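Long-range contacts in macrophage receptor MARCO (Mus musculus, PDB 2OYA), which recognises ligands as a macrophage scavenger receptor, with a basic and an acidic cluster in its cysteine-rich domain that both contribute to binding: residues D32-N37 / D67-R72; T28-D33 / H89-N94. All blocks are in the same frame, centred on the assembly; numbering follows the deposited sequence.

Both contacts start from the chain that leaves strand 25-29 and leads into helix 36-45, and they share D32 and D33. Each pairs it with a part of the long loop region between strands 64-66 and 98-101, and each runs from buried to exposed residues. Contact 1 buries about twice the surface and relies on polar side chains and waters, with apolar packing where W34 meets V69. Contact 2 is smaller and held covalently by the C30-C91 disulfide, with a histidine and a sulfate at its far end. The two meet at D67, whose carboxylate packs against C30, H89, N90 and C91, so the acidic side chains of contact 1 border the disulfide of contact 2.

Contact 1: residues D32-N37 / D67-R72; sequences DDWDNN and DNVNCR
The indole of W34 turns an edge to V69: CE3 lies 4.0 Å from V69 CB, which sits near the ring plane, while the W34 side chain also touches I29, F42, A53 and A97. Its CG is anti to the backbone N (chi1 -179°), which sends the ring into the interior, where NE1 is hydrogen-bonded to G98 O. The carboxylate of D33 is met from above its plane, N68 ND2 donating to OD2 at 3.1 Å from within the plane of its own amide. Beside this bond the carboxylates of D32 and D67 cross obliquely, their planes 43° apart, with D32 OD2 only 2.8 Å from D67 OD1. Two acceptors so close would probably raise the proton affinity of at least one acid, and the group is consistent with a part of the domain's acidic cluster. N68 N makes a weak bond to D67 OD1. One water joins the two backbones, donating to D32 O at 2.7 Å and accepting from V69 N; a second lies within hydrogen-bonding distance of D33 O and N70 OD1. Further along, N37 CB lies 3.7 Å from C71 O. D35 N-caps helix 36-45, D38 of its first turn is hydrogen-bonded to the N atoms of both D35 and C71, and V69 reaches I29 of strand 25-29, so the 67-72 loop is fastened to the start of the helix and to the sheet.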
loop_
_atom_site.group_PDB
_atom_site.type_symbol
_atom_site.label_atom_id
_atom_site.label_comp_id
_atom_site.label_asym_id
_atom_site.label_seq_id
_atom_site.Cartn_x
_atom_site.Cartn_y
_atom_site.Cartn_z
ATOM N N ASP A 32 2.567 10.297 4.399
ATOM C CA ASP A 32 3.767 11.146 4.352
ATOM C C ASP A 32 4.713 10.603 3.282
ATOM O O ASP A 32 5.181 9.471 3.404
ATOM C CB ASP A 32 4.517 11.141 5.692
ATOM C CG ASP A 32 3.741 11.779 6.837
ATOM O OD1 ASP A 32 2.804 12.579 6.602
ATOM O OD2 ASP A 32 4.105 11.480 8.001
ATOM N N ASP A 33 4.994 11.408 2.252
ATOM C CA ASP A 33 5.917 11.007 1.134
ATOM C C ASP A 33 5.384 9.865 0.265
ATOM O O ASP A 33 6.116 9.316 -0.550
ATOM C CB ASP A 33 7.324 10.595 1.632
ATOM C CG ASP A 33 8.066 11.709 2.340
ATOM O OD1 ASP A 33 7.856 12.902 2.011
ATOM O OD2 ASP A 33 8.898 11.358 3.216
ATOM N N TRP A 34 4.113 9.502 0.440
ATOM C CA TRP A 34 3.513 8.402 -0.314
ATOM C C TRP A 34 3.250 8.903 -1.723
ATOM O O TRP A 34 2.489 9.847 -1.920
ATOM C CB TRP A 34 2.226 7.942 0.358
ATOM C CG TRP A 34 1.524 6.789 -0.305
ATOM C CD1 TRP A 34 0.370 6.832 -1.048
ATOM C CD2 TRP A 34 1.913 5.412 -0.244
ATOM N NE1 TRP A 34 0.021 5.564 -1.455
ATOM C CE2 TRP A 34 0.952 4.674 -0.975
ATOM C CE3 TRP A 34 2.988 4.730 0.356
ATOM C CZ2 TRP A 34 1.034 3.276 -1.134
ATOM C CZ3 TRP A 34 3.070 3.337 0.206
ATOM C CH2 TRP A 34 2.093 2.629 -0.543
ATOM N N ASP A 35 3.913 8.291 -2.700
ATOM C CA ASP A 35 3.832 8.800 -4.069
ATOM C C ASP A 35 3.543 7.678 -5.087
ATOM O O ASP A 35 3.351 6.539 -4.702
ATOM C CB ASP A 35 5.081 9.648 -4.413
ATOM C CG ASP A 35 6.356 8.837 -4.498
ATOM O OD1 ASP A 35 7.439 9.465 -4.557
ATOM O OD2 ASP A 35 6.295 7.583 -4.503
ATOM N N ASN A 36 3.481 8.015 -6.382
ATOM C CA ASN A 36 3.153 7.018 -7.414
ATOM C C ASN A 36 4.138 5.849 -7.463
ATOM O O ASN A 36 3.747 4.722 -7.793
ATOM C CB ASN A 36 3.019 7.688 -8.783
ATOM C CG ASN A 36 1.728 8.515 -8.910
ATOM O OD1 ASN A 36 0.753 8.294 -8.181
ATOM N ND2 ASN A 36 1.729 9.487 -9.827
ATOM N N ASN A 37 5.397 6.116 -7.139
ATOM C CA ASN A 37 6.429 5.067 -7.120
ATOM C C ASN A 37 6.122 4.067 -6.022
ATOM O O ASN A 37 6.162 2.856 -6.248
ATOM C CB ASN A 37 7.836 5.657 -6.930
ATOM C CG ASN A 37 8.345 6.363 -8.174
ATOM O OD1 ASN A 37 7.937 6.060 -9.297
ATOM N ND2 ASN A 37 9.236 7.323 -7.975
ATOM N N ASP A 67 5.551 4.667 7.402
ATOM C CA ASP A 67 5.538 6.121 7.249
ATOM C C ASP A 67 6.799 6.494 6.461
ATOM O O ASP A 67 7.804 5.757 6.483
ATOM C CB ASP A 67 5.532 6.798 8.633
ATOM C CG ASP A 67 5.278 8.295 8.571
ATOM O OD1 ASP A 67 4.842 8.789 7.522
ATOM O OD2 ASP A 67 5.469 8.976 9.615
ATOM N N ASN A 68 6.723 7.608 5.739
ATOM C CA ASN A 68 7.826 8.093 4.903
ATOM C C ASN A 68 8.384 7.024 3.977
ATOM O O ASN A 68 9.601 6.872 3.845
ATOM C CB ASN A 68 8.927 8.719 5.775
ATOM C CG ASN A 68 8.381 9.784 6.692
ATOM O OD1 ASN A 68 8.364 9.620 7.914
ATOM N ND2 ASN A 68 7.857 10.854 6.106
ATOM N N VAL A 69 7.474 6.284 3.328
ATOM C CA VAL A 69 7.890 5.307 2.329
ATOM C C VAL A 69 8.497 6.044 1.128
ATOM O O VAL A 69 7.884 6.973 0.586
ATOM C CB VAL A 69 6.718 4.410 1.885
ATOM C CG1 VAL A 69 7.191 3.337 0.892
ATOM C CG2 VAL A 69 6.049 3.753 3.113
ATOM N N ASN A 70 9.700 5.626 0.735
ATOM C CA ASN A 70 10.412 6.244 -0.379
ATOM C C ASN A 70 10.981 5.207 -1.343
ATOM O O ASN A 70 12.193 5.041 -1.447
ATOM C CB ASN A 70 11.512 7.165 0.150
ATOM C CG ASN A 70 10.984 8.523 0.546
ATOM O OD1 ASN A 70 10.757 9.385 -0.306
ATOM N ND2 ASN A 70 10.792 8.730 1.844
ATOM N N CYS A 71 10.088 4.513 -2.044
ATOM C CA CYS A 71 10.484 3.504 -3.033
ATOM C C CYS A 71 11.075 4.195 -4.251
ATOM O O CYS A 71 10.671 5.313 -4.592
ATOM C CB CYS A 71 9.278 2.689 -3.506
ATOM S SG CYS A 71 8.418 1.761 -2.197
ATOM N N ARG A 72 11.996 3.497 -4.908
ATOM C CA ARG A 72 12.515 3.912 -6.211
ATOM C C ARG A 72 11.439 3.714 -7.276
ATOM O O ARG A 72 11.390 4.452 -8.255
ATOM C CB ARG A 72 13.762 3.106 -6.583
ATOM C CG ARG A 72 14.973 3.349 -5.676
ATOM C CD ARG A 72 16.101 2.350 -5.982
ATOM N NE ARG A 72 15.864 0.984 -5.491
ATOM C CZ ARG A 72 15.985 0.597 -4.218
ATOM N NH1 ARG A 72 16.315 1.472 -3.269
ATOM N NH2 ARG A 72 15.765 -0.672 -3.883
HETATM O O HOH W 1 4.567 6.858 3.137
HETATM O O HOH W 2 8.590 8.778 -1.950
#

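Contact 2: residues T28-D33 / H89-N94; sequences TICDDD and HNCVHN. With SO4 (sulfate ion), chain D.
D31 OD2 is the best-held polar atom, gripped by two hydrogen bonds, with S55 OG and S56 OG. In this scavenger receptor cysteine-rich domain the segment 89-94 is tied to the residue just past strand 25-29 by the disulfide C30-C91, whose SG atoms are 2.0 Å apart with chi3 -80°. C30 SG stands anti to its backbone N, whereas C91 SG lies beside its own, and the bridge closes between them. The sulfate, probably from the crystallisation liquor, accepts a nearly straight bond at O4 from H93 N (2.8 Å, 173°) and sits at the edge of the H93 imidazole with its sulfur in the ring plane; O4 is 3.4 Å from CD2. Both ring nitrogens are hydrogen-bonded, NE2 to G62 O and ND1 to D96 OD2, which fixes the ring's rotation and is consistent with a protonated imidazolium. The T28 and H93 side chains cross at about a right angle, T28 OG1 lying 3.2 Å from H93 CE1. That hydroxyl takes the crowded position between backbone N and carbonyl carbon and is hydrogen-bonded to D96 OD1, so D96 serves both side chains. Next to the disulfide, H89 ND1 accepts from C91 N, 2.9 Å away and in the imidazole plane, a local bond within 89-94. D32 completes the contact: its OD2 approaches C91 SG to 3.3 Å, and its carboxylate stands 84° to the amide of N90, whose OD1 is 3.7 Å from D32 OD2.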
loop_
_atom_site.group_PDB
_atom_site.type_symbol
_atom_site.label_atom_id
_atom_site.label_comp_id
_atom_site.label_asym_id
_atom_site.label_seq_id
_atom_site.Cartn_x
_atom_site.Cartn_y
_atom_site.Cartn_z
ATOM N N THR A 28 -1.843 0.070 8.673
ATOM C CA THR A 28 -1.990 1.009 7.579
ATOM C C THR A 28 -0.658 1.730 7.276
ATOM O O THR A 28 0.379 1.483 7.915
ATOM C CB THR A 28 -3.101 2.029 7.892
ATOM O OG1 THR A 28 -2.726 2.797 9.046
ATOM C CG2 THR A 28 -4.467 1.313 8.127
ATOM N N ILE A 29 -0.700 2.599 6.274
ATOM C CA ILE A 29 0.492 3.290 5.792
ATOM C C ILE A 29 0.197 4.791 5.838
ATOM O O ILE A 29 -0.741 5.261 5.181
ATOM C CB ILE A 29 0.792 2.880 4.338
ATOM C CG1 ILE A 29 1.041 1.356 4.254
ATOM C CG2 ILE A 29 1.996 3.677 3.785
ATOM C CD1 ILE A 29 1.210 0.816 2.814
ATOM N N CYS A 30 0.966 5.542 6.616
ATOM C CA CYS A 30 0.797 6.993 6.609
ATOM C C CYS A 30 1.134 7.585 5.234
ATOM O O CYS A 30 2.058 7.109 4.556
ATOM C CB CYS A 30 1.642 7.636 7.711
ATOM S SG CYS A 30 1.309 9.407 7.852
ATOM N N ASP A 31 0.397 8.613 4.814
ATOM C CA ASP A 31 0.596 9.147 3.462
ATOM C C ASP A 31 1.802 10.115 3.316
ATOM O O ASP A 31 2.024 10.673 2.228
ATOM C CB ASP A 31 -0.680 9.751 2.905
ATOM C CG ASP A 31 -1.042 11.090 3.560
ATOM O OD1 ASP A 31 -0.293 11.551 4.453
ATOM O OD2 ASP A 31 -2.077 11.679 3.156
ATOM N N ASP A 32 2.567 10.297 4.399
ATOM C CA ASP A 32 3.767 11.146 4.352
ATOM C C ASP A 32 4.713 10.603 3.282
ATOM O O ASP A 32 5.181 9.471 3.404
ATOM C CB ASP A 32 4.517 11.141 5.692
ATOM C CG ASP A 32 3.741 11.779 6.837
ATOM O OD1 ASP A 32 2.804 12.579 6.602
ATOM O OD2 ASP A 32 4.105 11.480 8.001
ATOM N N ASP A 33 4.994 11.408 2.252
ATOM C CA ASP A 33 5.917 11.007 1.134
ATOM C C ASP A 33 5.384 9.865 0.265
ATOM O O ASP A 33 6.116 9.316 -0.550
ATOM C CB ASP A 33 7.324 10.595 1.632
ATOM C CG ASP A 33 8.066 11.709 2.340
ATOM O OD1 ASP A 33 7.856 12.902 2.011
ATOM O OD2 ASP A 33 8.898 11.358 3.216
ATOM N N HIS A 89 5.922 6.338 13.426
ATOM C CA HIS A 89 5.170 7.366 12.688
ATOM C C HIS A 89 4.739 8.509 13.614
ATOM O O HIS A 89 4.722 8.362 14.833
ATOM C CB HIS A 89 3.919 6.738 12.046
ATOM C CG HIS A 89 2.897 6.301 13.054
ATOM N ND1 HIS A 89 1.907 7.141 13.511
ATOM C CD2 HIS A 89 2.770 5.151 13.756
ATOM C CE1 HIS A 89 1.188 6.513 14.426
ATOM N NE2 HIS A 89 1.695 5.304 14.593
ATOM N N ASN A 90 4.380 9.645 13.030
ATOM C CA ASN A 90 3.687 10.678 13.788
ATOM C C ASN A 90 2.389 11.015 13.062
ATOM O O ASN A 90 2.167 12.154 12.655
ATOM C CB ASN A 90 4.580 11.907 13.977
ATOM C CG ASN A 90 5.128 12.467 12.657
ATOM O OD1 ASN A 90 4.891 11.925 11.563
ATOM N ND2 ASN A 90 5.871 13.572 12.764
ATOM N N CYS A 91 1.552 9.990 12.881
ATOM C CA CYS A 91 0.351 10.092 12.054
ATOM C C CYS A 91 -0.905 9.624 12.773
ATOM O O CYS A 91 -0.841 8.966 13.830
ATOM C CB CYS A 91 0.506 9.246 10.785
ATOM S SG CYS A 91 1.898 9.796 9.773
ATOM N N VAL A 92 -2.043 9.947 12.163
ATOM C CA VAL A 92 -3.343 9.410 12.584
ATOM C C VAL A 92 -3.986 8.746 11.365
ATOM O O VAL A 92 -3.504 8.943 10.228
ATOM C CB VAL A 92 -4.253 10.508 13.180
ATOM C CG1 VAL A 92 -3.639 11.086 14.438
ATOM C CG2 VAL A 92 -4.509 11.620 12.170
ATOM N N HIS A 93 -5.065 7.988 11.579
ATOM C CA HIS A 93 -5.657 7.225 10.479
ATOM C C HIS A 93 -6.354 8.073 9.423
ATOM O O HIS A 93 -6.553 7.604 8.315
ATOM C CB HIS A 93 -6.580 6.105 10.968
ATOM C CG HIS A 93 -5.836 4.942 11.552
ATOM N ND1 HIS A 93 -5.202 3.995 10.772
ATOM C CD2 HIS A 93 -5.607 4.588 12.839
ATOM C CE1 HIS A 93 -4.627 3.098 11.554
ATOM N NE2 HIS A 93 -4.855 3.434 12.815
ATOM N N ASN A 94 -6.669 9.331 9.726
ATOM C CA ASN A 94 -7.128 10.254 8.666
ATOM C C ASN A 94 -6.093 10.432 7.533
ATOM O O ASN A 94 -6.442 10.835 6.419
ATOM C CB ASN A 94 -7.506 11.625 9.257
ATOM C CG ASN A 94 -8.962 11.690 9.729
ATOM O OD1 ASN A 94 -9.811 10.901 9.298
ATOM N ND2 ASN A 94 -9.247 12.612 10.638
HETATM S S SO4 D . -7.491 7.570 14.513
HETATM O O1 SO4 D . -7.883 6.239 14.989
HETATM O O2 SO4 D . -8.304 7.893 13.344
HETATM O O3 SO4 D . -7.795 8.555 15.553
HETATM O O4 SO4 D . -6.061 7.685 14.229
#